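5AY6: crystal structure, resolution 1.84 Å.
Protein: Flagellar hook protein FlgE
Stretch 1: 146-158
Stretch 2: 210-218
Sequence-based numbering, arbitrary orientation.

Stretch 1, residues 146-158: DPSTWSMSDYAKD
Stretch 2 (210-218) NGNGQISTG

Stretch 1 opens as a tight loop, closed by paired backbone bonds, Asp146 N to Trp150 O at 2.9 Å and Trp150 N to Asp146 O at 3.0 Å, then becomes a helix from Met152 to Lys157. Stretch 2 runs as a turn through Asn210-Gly213, where Gly213 takes phi/psi 84/5, and enters a strand at Gln214. The two stretches, part of one chain, run in roughly opposite directions: Pro147 CA lies 6.6 Å from Thr217 CA, and Lys157 CA 5.3 Å from Asn212 CA.

Two amides tie the stretches together. Gln214, extended (t, t, chi3 79°), sends NE2 to the loop carbonyl Pro147 O at 2.8 Å, nearly linear. Asn212 (p, chi2 9°) works in two directions: its OD1 receives Gln214 N at 3.0 Å, fixing the turn, while its ND2 donates to Asp154 OD1 at 3.0 Å. Asp154 (m) points its CB away yet brings its carboxylate back; OD2 accepts Ser151 N at 2.9 Å. Ser151 (p) caps the helix, OG accepting Asp154 N at 3.2 Å. A water joins Ser151 OG (2.6 Å) to Asn212 ND2 (2.9 Å, weak).

The remaining contacts are van der Waals. Ser153 (m), its OG hydrogen-bonded elsewhere in the structure, sets OG 3.4 Å from Gln214 CB; Pro147 CB meets Thr217 CG2 at 4.0 Å; Lys157 (t, t, t, p) lays its aliphatic chain along Gly211 and Asn212, CD 3.7 Å from Gly211 O.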

# COMPACT_ATOMS: atom_id res chain seq x y z
N ASP A 146 -1.11 -1.35 -5.87
CA ASP A 146 0.35 -1.27 -5.93
C ASP A 146 0.75 0.19 -5.97
O ASP A 146 0.32 0.93 -6.85
CB ASP A 146 0.90 -2.00 -7.14
CG ASP A 146 2.41 -2.09 -7.12
OD1 ASP A 146 3.07 -1.07 -7.38
OD2 ASP A 146 2.92 -3.19 -6.82
N PRO A 147 1.60 0.62 -5.01
CA PRO A 147 1.98 2.03 -4.90
C PRO A 147 2.69 2.56 -6.15
O PRO A 147 2.74 3.77 -6.36
CB PRO A 147 2.92 2.06 -3.69
CG PRO A 147 3.35 0.63 -3.49
CD PRO A 147 2.21 -0.21 -3.96
N SER A 148 3.19 1.65 -6.98
CA SER A 148 3.92 2.03 -8.18
C SER A 148 3.11 1.85 -9.47
O SER A 148 3.10 2.75 -10.31
CB SER A 148 5.21 1.22 -8.28
OG SER A 148 5.80 1.35 -9.56
N THR A 149 2.44 0.71 -9.63
CA THR A 149 1.82 0.39 -10.91
C THR A 149 0.29 0.39 -10.89
O THR A 149 -0.34 0.30 -11.94
CB THR A 149 2.29 -0.99 -11.42
OG1 THR A 149 1.97 -2.00 -10.45
CG2 THR A 149 3.79 -0.99 -11.67
N TRP A 150 -0.30 0.48 -9.71
CA TRP A 150 -1.75 0.46 -9.59
C TRP A 150 -2.16 1.23 -8.34
O TRP A 150 -2.64 0.65 -7.37
CB TRP A 150 -2.25 -0.99 -9.55
CG TRP A 150 -3.68 -1.17 -9.96
CD1 TRP A 150 -4.71 -1.62 -9.18
CD2 TRP A 150 -4.24 -0.94 -11.26
NE1 TRP A 150 -5.87 -1.67 -9.91
CE2 TRP A 150 -5.62 -1.26 -11.19
CE3 TRP A 150 -3.72 -0.48 -12.47
CZ2 TRP A 150 -6.47 -1.14 -12.28
CZ3 TRP A 150 -4.57 -0.36 -13.56
CH2 TRP A 150 -5.93 -0.69 -13.45
N SER A 151 -1.94 2.54 -8.37
CA SER A 151 -1.96 3.33 -7.14
C SER A 151 -3.11 4.32 -7.08
O SER A 151 -3.94 4.39 -7.99
CB SER A 151 -0.64 4.07 -6.99
OG SER A 151 -0.50 5.05 -8.00
N MET A 152 -3.17 5.07 -5.99
CA MET A 152 -4.18 6.11 -5.85
C MET A 152 -3.84 7.30 -6.75
O MET A 152 -4.73 8.03 -7.20
CB MET A 152 -4.31 6.54 -4.39
CG MET A 152 -4.75 5.41 -3.46
SD MET A 152 -4.87 5.90 -1.73
CE MET A 152 -3.29 5.33 -1.11
N SER A 153 -2.56 7.50 -7.04
CA SER A 153 -2.16 8.54 -7.97
C SER A 153 -2.57 8.15 -9.40
O SER A 153 -2.94 9.01 -10.20
CB SER A 153 -0.66 8.80 -7.89
OG SER A 153 -0.31 9.34 -6.62
N ASP A 154 -2.51 6.86 -9.71
CA ASP A 154 -2.98 6.37 -11.01
C ASP A 154 -4.47 6.66 -11.15
O ASP A 154 -4.94 7.04 -12.22
CB ASP A 154 -2.72 4.87 -11.17
CG ASP A 154 -1.25 4.54 -11.33
OD1 ASP A 154 -0.51 5.35 -11.93
OD2 ASP A 154 -0.83 3.47 -10.85
N TYR A 155 -5.19 6.48 -10.06
CA TYR A 155 -6.63 6.69 -10.03
C TYR A 155 -6.99 8.16 -10.24
O TYR A 155 -7.92 8.48 -10.97
CB TYR A 155 -7.21 6.18 -8.71
CG TYR A 155 -8.65 6.55 -8.48
CD1 TYR A 155 -9.67 5.83 -9.09
CD2 TYR A 155 -9.00 7.62 -7.66
CE1 TYR A 155 -10.99 6.17 -8.89
CE2 TYR A 155 -10.32 7.96 -7.46
CZ TYR A 155 -11.31 7.23 -8.08
OH TYR A 155 -12.63 7.56 -7.88
N ALA A 156 -6.23 9.05 -9.60
CA ALA A 156 -6.45 10.48 -9.75
C ALA A 156 -6.27 10.91 -11.20
O ALA A 156 -6.97 11.80 -11.70
CB ALA A 156 -5.51 11.27 -8.84
N LYS A 157 -5.33 10.28 -11.90
CA LYS A 157 -5.11 10.60 -13.30
C LYS A 157 -6.19 10.00 -14.19
O LYS A 157 -6.70 10.67 -15.09
CB LYS A 157 -3.73 10.11 -13.75
CG LYS A 157 -3.56 10.14 -15.24
CD LYS A 157 -2.11 10.22 -15.65
CE LYS A 157 -2.02 10.43 -17.15
NZ LYS A 157 -2.86 11.59 -17.58
N ASP A 158 -6.54 8.75 -13.94
CA ASP A 158 -7.59 8.05 -14.69
C ASP A 158 -8.43 7.23 -13.72
O ASP A 158 -7.95 6.25 -13.16
CB ASP A 158 -6.99 7.16 -15.78
CG ASP A 158 -8.03 6.55 -16.71
OD1 ASP A 158 -9.20 6.39 -16.31
OD2 ASP A 158 -7.66 6.22 -17.86
N ASN A 210 6.79 12.84 -13.94
CA ASN A 210 5.84 11.75 -14.16
C ASN A 210 4.52 12.32 -14.68
O ASN A 210 4.40 13.52 -14.88
CB ASN A 210 5.61 10.93 -12.88
CG ASN A 210 5.04 11.76 -11.74
OD1 ASN A 210 4.21 12.64 -11.94
ND2 ASN A 210 5.49 11.46 -10.52
N GLY A 211 3.53 11.45 -14.86
CA GLY A 211 2.24 11.87 -15.35
C GLY A 211 1.15 11.92 -14.30
O GLY A 211 0.23 12.74 -14.39
N ASN A 212 1.23 11.06 -13.30
CA ASN A 212 0.13 10.95 -12.34
C ASN A 212 0.29 11.85 -11.11
O ASN A 212 -0.61 11.93 -10.27
CB ASN A 212 -0.07 9.49 -11.90
CG ASN A 212 1.11 8.93 -11.12
OD1 ASN A 212 2.04 9.65 -10.74
ND2 ASN A 212 1.08 7.63 -10.87
N GLY A 213 1.45 12.50 -11.01
CA GLY A 213 1.68 13.46 -9.94
C GLY A 213 2.16 12.91 -8.61
O GLY A 213 2.30 13.67 -7.64
N GLN A 214 2.42 11.62 -8.54
CA GLN A 214 2.87 11.02 -7.28
C GLN A 214 4.19 11.62 -6.78
O GLN A 214 5.16 11.78 -7.54
CB GLN A 214 3.01 9.51 -7.41
CG GLN A 214 3.07 8.78 -6.08
CD GLN A 214 3.28 7.30 -6.24
OE1 GLN A 214 4.40 6.84 -6.48
NE2 GLN A 214 2.21 6.53 -6.10
N ILE A 215 4.22 11.95 -5.50
CA ILE A 215 5.38 12.56 -4.85
C ILE A 215 6.13 11.52 -4.02
O ILE A 215 7.35 11.40 -4.10
CB ILE A 215 4.95 13.74 -3.95
CG1 ILE A 215 4.39 14.87 -4.81
CG2 ILE A 215 6.11 14.23 -3.08
CD1 ILE A 215 3.72 15.97 -4.01
N SER A 216 5.38 10.76 -3.23
CA SER A 216 5.97 9.72 -2.38
C SER A 216 4.92 8.76 -1.89
O SER A 216 3.72 9.03 -1.97
CB SER A 216 6.70 10.35 -1.19
OG SER A 216 5.76 10.95 -0.32
N THR A 217 5.36 7.62 -1.37
CA THR A 217 4.44 6.62 -0.83
C THR A 217 4.98 6.10 0.49
O THR A 217 6.18 6.21 0.76
CB THR A 217 4.23 5.44 -1.80
OG1 THR A 217 5.42 4.65 -1.86
CG2 THR A 217 3.88 5.94 -3.19
N GLY A 218 4.11 5.52 1.30
CA GLY A 218 4.54 5.00 2.58
C GLY A 218 3.43 4.31 3.34
O GLY A 218 2.25 4.52 3.08
O HOH W 1 1.73 5.20 -9.33
O HOH W 2 4.37 5.71 -8.95